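Local coordinates for protein beta sliding clamp (Streptococcus pneumoniae, PDB 2AWA) that probably encircles DNA as a ring-shaped head-to-tail dimer and tethers DNA polymerases and other proteins to it, giving them processivity, at residues F272-L283 and L353-I363. Numbering follows the deposited sequence.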
ATOM      1  N   PHE B 272      44.410  -7.125   3.938  1.00 66.41           N
ATOM      2  CA  PHE B 272      43.434  -8.098   3.462  1.00 64.43           C
ATOM      3  C   PHE B 272      44.087  -9.238   2.708  1.00 63.45           C
ATOM      4  O   PHE B 272      45.152  -9.076   2.138  1.00 64.54           O
ATOM      5  CB  PHE B 272      42.415  -7.393   2.578  1.00 63.25           C
ATOM      6  CG  PHE B 272      41.632  -6.365   3.303  1.00 60.52           C
ATOM      7  CD1 PHE B 272      40.691  -6.743   4.247  1.00 60.41           C
ATOM      8  CD2 PHE B 272      41.854  -5.016   3.085  1.00 65.08           C
ATOM      9  CE1 PHE B 272      39.969  -5.794   4.956  1.00 64.43           C
ATOM     10  CE2 PHE B 272      41.134  -4.052   3.792  1.00 63.25           C
ATOM     11  CZ  PHE B 272      40.192  -4.443   4.726  1.00 63.96           C
ATOM     12  N   ASN B 273      43.440 -10.392   2.713  1.00 62.89           N
ATOM     13  CA  ASN B 273      43.940 -11.561   1.990  1.00 63.12           C
ATOM     14  C   ASN B 273      43.203 -11.783   0.688  1.00 63.89           C
ATOM     15  O   ASN B 273      43.783 -12.263  -0.268  1.00 65.17           O
ATOM     16  CB  ASN B 273      43.796 -12.797   2.852  1.00 62.69           C
ATOM     17  CG  ASN B 273      44.494 -12.644   4.155  1.00 65.45           C
ATOM     18  OD1 ASN B 273      45.710 -12.455   4.190  1.00 76.69           O
ATOM     19  ND2 ASN B 273      43.741 -12.684   5.245  1.00 66.83           N
ATOM     20  N   THR B 274      41.920 -11.427   0.666  1.00 63.89           N
ATOM     21  CA  THR B 274      41.062 -11.624  -0.487  1.00 62.92           C
ATOM     22  C   THR B 274      40.312 -10.335  -0.773  1.00 62.36           C
ATOM     23  O   THR B 274      39.851  -9.674   0.152  1.00 64.40           O
ATOM     24  CB  THR B 274      40.028 -12.729  -0.197  1.00 62.54           C
ATOM     25  OG1 THR B 274      40.701 -13.972  -0.011  1.00 60.32           O
ATOM     26  CG2 THR B 274      39.034 -12.874  -1.336  1.00 63.48           C
ATOM     27  N   THR B 275      40.201  -9.977  -2.048  1.00 60.55           N
ATOM     28  CA  THR B 275      39.240  -8.967  -2.472  1.00 60.61           C
ATOM     29  C   THR B 275      38.404  -9.494  -3.656  1.00 62.00           C
ATOM     30  O   THR B 275      38.844 -10.386  -4.389  1.00 64.04           O
ATOM     31  CB  THR B 275      39.910  -7.662  -2.862  1.00 58.50           C
ATOM     32  OG1 THR B 275      40.498  -7.803  -4.156  1.00 58.95           O
ATOM     33  CG2 THR B 275      40.969  -7.262  -1.837  1.00 60.24           C
ATOM     34  N   ILE B 276      37.194  -8.964  -3.810  1.00 59.93           N
ATOM     35  CA  ILE B 276      36.350  -9.269  -4.951  1.00 60.33           C
ATOM     36  C   ILE B 276      35.653  -8.003  -5.415  1.00 60.23           C
ATOM     37  O   ILE B 276      35.194  -7.208  -4.598  1.00 61.93           O
ATOM     38  CB  ILE B 276      35.269 -10.288  -4.614  1.00 59.72           C
ATOM     39  CG1 ILE B 276      35.903 -11.565  -4.080  1.00 61.50           C
ATOM     40  CG2 ILE B 276      34.481 -10.612  -5.864  1.00 64.70           C
ATOM     41  CD1 ILE B 276      34.926 -12.549  -3.509  1.00 57.97           C
ATOM     42  N   THR B 277      35.552  -7.813  -6.723  1.00 59.03           N
ATOM     43  CA  THR B 277      34.904  -6.624  -7.238  1.00 58.38           C
ATOM     44  C   THR B 277      33.690  -7.016  -8.063  1.00 58.76           C
ATOM     45  O   THR B 277      33.789  -7.718  -9.070  1.00 59.67           O
ATOM     46  CB  THR B 277      35.891  -5.731  -7.999  1.00 57.62           C
ATOM     47  OG1 THR B 277      36.988  -5.408  -7.129  1.00 55.62           O
ATOM     48  CG2 THR B 277      35.221  -4.442  -8.404  1.00 57.50           C
ATOM     49  N   PHE B 278      32.537  -6.559  -7.602  1.00 58.15           N
ATOM     50  CA  PHE B 278      31.263  -7.043  -8.091  1.00 58.11           C
ATOM     51  C   PHE B 278      30.491  -5.939  -8.749  1.00 57.43           C
ATOM     52  O   PHE B 278      30.655  -4.772  -8.402  1.00 59.49           O
ATOM     53  CB  PHE B 278      30.400  -7.477  -6.930  1.00 58.28           C
ATOM     54  CG  PHE B 278      30.752  -8.794  -6.332  1.00 58.86           C
ATOM     55  CD1 PHE B 278      30.297  -9.980  -6.909  1.00 62.81           C
ATOM     56  CD2 PHE B 278      31.420  -8.854  -5.105  1.00 55.60           C
ATOM     57  CE1 PHE B 278      30.567 -11.232  -6.297  1.00 61.08           C
ATOM     58  CE2 PHE B 278      31.687 -10.077  -4.496  1.00 54.64           C
ATOM     59  CZ  PHE B 278      31.274 -11.267  -5.101  1.00 61.42           C
ATOM     60  N   ASN B 279      29.621  -6.322  -9.674  1.00 57.13           N
ATOM     61  CA  ASN B 279      28.536  -5.465 -10.116  1.00 58.17           C
ATOM     62  C   ASN B 279      27.483  -5.403  -8.984  1.00 60.29           C
ATOM     63  O   ASN B 279      26.978  -6.451  -8.511  1.00 59.14           O
ATOM     64  CB  ASN B 279      27.915  -5.993 -11.416  1.00 57.20           C
ATOM     65  CG  ASN B 279      26.739  -5.158 -11.870  1.00 59.56           C
ATOM     66  OD1 ASN B 279      25.612  -5.396 -11.460  1.00 62.76           O
ATOM     67  ND2 ASN B 279      26.999  -4.154 -12.705  1.00 65.38           N
ATOM     68  N   VAL B 280      27.157  -4.178  -8.566  1.00 60.19           N
ATOM     69  CA  VAL B 280      26.367  -3.952  -7.360  1.00 59.42           C
ATOM     70  C   VAL B 280      24.993  -4.560  -7.512  1.00 59.86           C
ATOM     71  O   VAL B 280      24.535  -5.319  -6.642  1.00 58.84           O
ATOM     72  CB  VAL B 280      26.241  -2.434  -7.049  1.00 59.75           C
ATOM     73  CG1 VAL B 280      25.206  -2.159  -5.955  1.00 57.92           C
ATOM     74  CG2 VAL B 280      27.587  -1.875  -6.640  1.00 58.42           C
ATOM     75  N   VAL B 281      24.353  -4.242  -8.632  1.00 60.34           N
ATOM     76  CA  VAL B 281      22.998  -4.710  -8.891  1.00 60.94           C
ATOM     77  C   VAL B 281      22.950  -6.222  -8.944  1.00 61.62           C
ATOM     78  O   VAL B 281      22.107  -6.830  -8.299  1.00 64.35           O
ATOM     79  CB  VAL B 281      22.411  -4.118 -10.176  1.00 59.88           C
ATOM     80  CG1 VAL B 281      21.089  -4.743 -10.478  1.00 60.94           C
ATOM     81  CG2 VAL B 281      22.231  -2.600 -10.027  1.00 61.25           C
ATOM     82  N   ASN B 282      23.859  -6.831  -9.697  1.00 63.17           N
ATOM     83  CA  ASN B 282      23.869  -8.285  -9.855  1.00 62.34           C
ATOM     84  C   ASN B 282      24.087  -8.968  -8.546  1.00 61.99           C
ATOM     85  O   ASN B 282      23.461  -9.964  -8.275  1.00 63.70           O
ATOM     86  CB  ASN B 282      24.960  -8.737 -10.820  1.00 62.55           C
ATOM     87  CG  ASN B 282      24.658  -8.374 -12.242  1.00 67.90           C
ATOM     88  OD1 ASN B 282      23.571  -7.855 -12.550  1.00 68.11           O
ATOM     89  ND2 ASN B 282      25.620  -8.632 -13.135  1.00 72.33           N
ATOM     90  N   LEU B 283      24.983  -8.438  -7.724  1.00 63.13           N
ATOM     91  CA  LEU B 283      25.196  -9.015  -6.416  1.00 61.49           C
ATOM     92  C   LEU B 283      23.930  -8.869  -5.568  1.00 62.20           C
ATOM     93  O   LEU B 283      23.493  -9.819  -4.949  1.00 64.33           O
ATOM     94  CB  LEU B 283      26.414  -8.393  -5.746  1.00 60.97           C
ATOM     95  CG  LEU B 283      26.815  -8.992  -4.393  1.00 62.51           C
ATOM     96  CD1 LEU B 283      26.868 -10.549  -4.361  1.00 61.13           C
ATOM     97  CD2 LEU B 283      28.127  -8.398  -3.994  1.00 61.87           C
ATOM     98  N   LEU B 353      24.838   2.050  -1.851  1.00 57.47           N
ATOM     99  CA  LEU B 353      25.824   2.549  -2.802  1.00 59.38           C
ATOM    100  C   LEU B 353      25.146   3.229  -3.980  1.00 61.38           C
ATOM    101  O   LEU B 353      24.044   2.827  -4.378  1.00 61.86           O
ATOM    102  CB  LEU B 353      26.713   1.422  -3.317  1.00 59.61           C
ATOM    103  CG  LEU B 353      27.434   0.608  -2.239  1.00 60.40           C
ATOM    104  CD1 LEU B 353      27.855  -0.731  -2.813  1.00 59.87           C
ATOM    105  CD2 LEU B 353      28.615   1.363  -1.679  1.00 53.82           C
ATOM    106  N   ASN B 354      25.796   4.272  -4.512  1.00 60.71           N
ATOM    107  CA  ASN B 354      25.366   4.907  -5.753  1.00 61.84           C
ATOM    108  C   ASN B 354      26.233   4.497  -6.961  1.00 60.12           C
ATOM    109  O   ASN B 354      26.044   5.009  -8.053  1.00 60.48           O
ATOM    110  CB  ASN B 354      25.355   6.435  -5.590  1.00 64.69           C
ATOM    111  CG  ASN B 354      24.376   6.911  -4.496  1.00 73.94           C
ATOM    112  OD1 ASN B 354      23.213   6.491  -4.466  1.00 79.38           O
ATOM    113  ND2 ASN B 354      24.849   7.801  -3.603  1.00 75.13           N
ATOM    114  N   SER B 355      27.161   3.559  -6.773  1.00 58.63           N
ATOM    115  CA  SER B 355      28.107   3.180  -7.827  1.00 55.41           C
ATOM    116  C   SER B 355      27.740   1.898  -8.555  1.00 55.55           C
ATOM    117  O   SER B 355      27.047   1.033  -8.019  1.00 53.95           O
ATOM    118  CB  SER B 355      29.509   3.029  -7.249  1.00 53.77           C
ATOM    119  OG  SER B 355      29.578   1.955  -6.349  1.00 53.41           O
ATOM    120  N   GLU B 356      28.240   1.779  -9.780  1.00 56.69           N
ATOM    121  CA  GLU B 356      28.023   0.585 -10.593  1.00 58.16           C
ATOM    122  C   GLU B 356      28.667  -0.649  -9.969  1.00 56.99           C
ATOM    123  O   GLU B 356      28.144  -1.743 -10.085  1.00 58.98           O
ATOM    124  CB  GLU B 356      28.581   0.800 -12.002  1.00 56.95           C
ATOM    125  CG  GLU B 356      28.230  -0.322 -12.974  1.00 62.12           C
ATOM    126  CD  GLU B 356      28.827  -0.148 -14.367  1.00 64.06           C
ATOM    127  OE1 GLU B 356      29.065   1.003 -14.806  1.00 76.28           O
ATOM    128  OE2 GLU B 356      29.052  -1.181 -15.037  1.00 76.22           O
ATOM    129  N   LYS B 357      29.803  -0.471  -9.310  1.00 56.90           N
ATOM    130  CA  LYS B 357      30.603  -1.592  -8.855  1.00 58.40           C
ATOM    131  C   LYS B 357      30.973  -1.441  -7.398  1.00 56.91           C
ATOM    132  O   LYS B 357      30.932  -0.340  -6.856  1.00 54.65           O
ATOM    133  CB  LYS B 357      31.869  -1.738  -9.709  1.00 59.54           C
ATOM    134  CG  LYS B 357      31.756  -2.761 -10.833  1.00 62.51           C
ATOM    135  CD  LYS B 357      32.954  -2.705 -11.814  1.00 62.48           C
ATOM    136  CE  LYS B 357      32.606  -1.963 -13.115  1.00 66.59           C
ATOM    137  NZ  LYS B 357      33.664  -2.090 -14.164  1.00 68.23           N
ATOM    138  N   VAL B 358      31.285  -2.573  -6.766  1.00 57.26           N
ATOM    139  CA  VAL B 358      31.612  -2.610  -5.345  1.00 58.20           C
ATOM    140  C   VAL B 358      32.816  -3.507  -5.106  1.00 59.00           C
ATOM    141  O   VAL B 358      32.878  -4.634  -5.598  1.00 57.88           O
ATOM    142  CB  VAL B 358      30.416  -3.083  -4.472  1.00 57.78           C
ATOM    143  CG1 VAL B 358      29.980  -4.513  -4.818  1.00 58.92           C
ATOM    144  CG2 VAL B 358      30.747  -2.979  -2.983  1.00 57.10           C
ATOM    145  N   THR B 359      33.784  -2.991  -4.363  1.00 59.92           N
ATOM    146  CA  THR B 359      34.899  -3.813  -3.942  1.00 61.09           C
ATOM    147  C   THR B 359      34.720  -4.261  -2.505  1.00 61.17           C
ATOM    148  O   THR B 359      34.652  -3.434  -1.611  1.00 64.28           O
ATOM    149  CB  THR B 359      36.189  -3.068  -4.088  1.00 59.51           C
ATOM    150  OG1 THR B 359      36.405  -2.847  -5.480  1.00 64.13           O
ATOM    151  CG2 THR B 359      37.337  -3.883  -3.529  1.00 57.62           C
ATOM    152  N   ILE B 360      34.659  -5.574  -2.302  1.00 60.05           N
ATOM    153  CA  ILE B 360      34.575  -6.169  -0.970  1.00 58.68           C
ATOM    154  C   ILE B 360      35.890  -6.840  -0.606  1.00 56.32           C
ATOM    155  O   ILE B 360      36.420  -7.611  -1.377  1.00 55.85           O
ATOM    156  CB  ILE B 360      33.459  -7.231  -0.894  1.00 58.28           C
ATOM    157  CG1 ILE B 360      32.151  -6.683  -1.463  1.00 57.00           C
ATOM    158  CG2 ILE B 360      33.250  -7.676   0.541  1.00 57.24           C
ATOM    159  CD1 ILE B 360      31.001  -7.713  -1.473  1.00 61.33           C
ATOM    160  N   SER B 361      36.394  -6.566   0.587  1.00 56.65           N
ATOM    161  CA  SER B 361      37.698  -7.054   1.002  1.00 56.76           C
ATOM    162  C   SER B 361      37.583  -7.839   2.296  1.00 58.36           C
ATOM    163  O   SER B 361      36.879  -7.422   3.216  1.00 61.94           O
ATOM    164  CB  SER B 361      38.647  -5.878   1.183  1.00 56.78           C
ATOM    165  OG  SER B 361      38.629  -5.061   0.037  1.00 54.17           O
ATOM    166  N   PHE B 362      38.304  -8.953   2.373  1.00 57.42           N
ATOM    167  CA  PHE B 362      38.119  -9.924   3.438  1.00 57.85           C
ATOM    168  C   PHE B 362      39.424 -10.228   4.142  1.00 58.97           C
ATOM    169  O   PHE B 362      40.499  -9.992   3.602  1.00 62.29           O
ATOM    170  CB  PHE B 362      37.642 -11.257   2.869  1.00 58.14           C
ATOM    171  CG  PHE B 362      36.332 -11.212   2.173  1.00 52.92           C
ATOM    172  CD1 PHE B 362      35.157 -11.295   2.879  1.00 62.68           C
ATOM    173  CD2 PHE B 362      36.270 -11.181   0.796  1.00 57.15           C
ATOM    174  CE1 PHE B 362      33.936 -11.318   2.222  1.00 57.53           C
ATOM    175  CE2 PHE B 362      35.065 -11.196   0.147  1.00 55.74           C
ATOM    176  CZ  PHE B 362      33.896 -11.261   0.862  1.00 52.53           C
ATOM    177  N   ILE B 363      39.313 -10.795   5.336  1.00 60.01           N
ATOM    178  CA  ILE B 363      40.465 -11.285   6.078  1.00 62.56           C
ATOM    179  C   ILE B 363      40.390 -12.792   6.280  1.00 63.35           C
ATOM    180  O   ILE B 363      41.310 -13.525   5.929  1.00 65.26           O
ATOM    181  CB  ILE B 363      40.565 -10.626   7.445  1.00 62.84           C
ATOM    182  CG1 ILE B 363      40.589  -9.099   7.274  1.00 66.57           C
ATOM    183  CG2 ILE B 363      41.788 -11.174   8.191  1.00 66.77           C
ATOM    184  CD1 ILE B 363      41.462  -8.336   8.270  1.00 67.62           C
TER
HETATM  185  O   HOH W   1      25.392  -2.047 -10.421  1.00 46.49           O
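Phe-278 and Ile-360 meet on the buried face of an antiparallel strand pair, 274-279 with 357-362. Ile-276 with Ile-360 and Phe-278 with Val-358 are hydrogen-bonded pairs, two N-H...O bonds each, with the non-hydrogen-bonded pair Thr-277 and Thr-359 between them. The Phe-278 ring is sandwiched: Ile-276 CG2 lies over one face and Leu-283 CD2 over the opposite one, both offset toward the rim, while Ile-360 CD1 comes obliquely to Phe-278 CD2 at 3.8 Å. Leu-283, its CG swung anti to the backbone N (chi1 -176°), meets Ile-360 tip to tip, CD2 to CD1 3.9 Å, tying the helix that begins at Val-280 to the sheet. Farther along, Phe-362 takes Thr-274 CG2 and Ile-276 CD1 obliquely against its ring.

On the other face, Thr-277 OG1 and Thr-359 OG1 hydrogen-bond at 3.1 Å. Ser-361 CB stands 3.7 Å from the Phe-272 ring centroid, 10° off its normal, a CH-pi contact.

At one end, Asn-273 N donates to Phe-362 O (3.1 Å) and Phe-362 N to Thr-274 O (2.8 Å), two residues opposite one: a classic beta bulge. Asn-273 ND2 reaches a lone pair of Ile-363 O at 2.7 Å. At the other, Val-280 N donates almost straight to Glu-356 O, and Asn-279 OD1 N-caps the helix through Asn-282 N. Leu-350 of helix 343-351 also packs on Val-280, Leu-283 and Val-358, helices against sheet as in each beta-clamp domain, where helices line the ring's hole and sheets its outside.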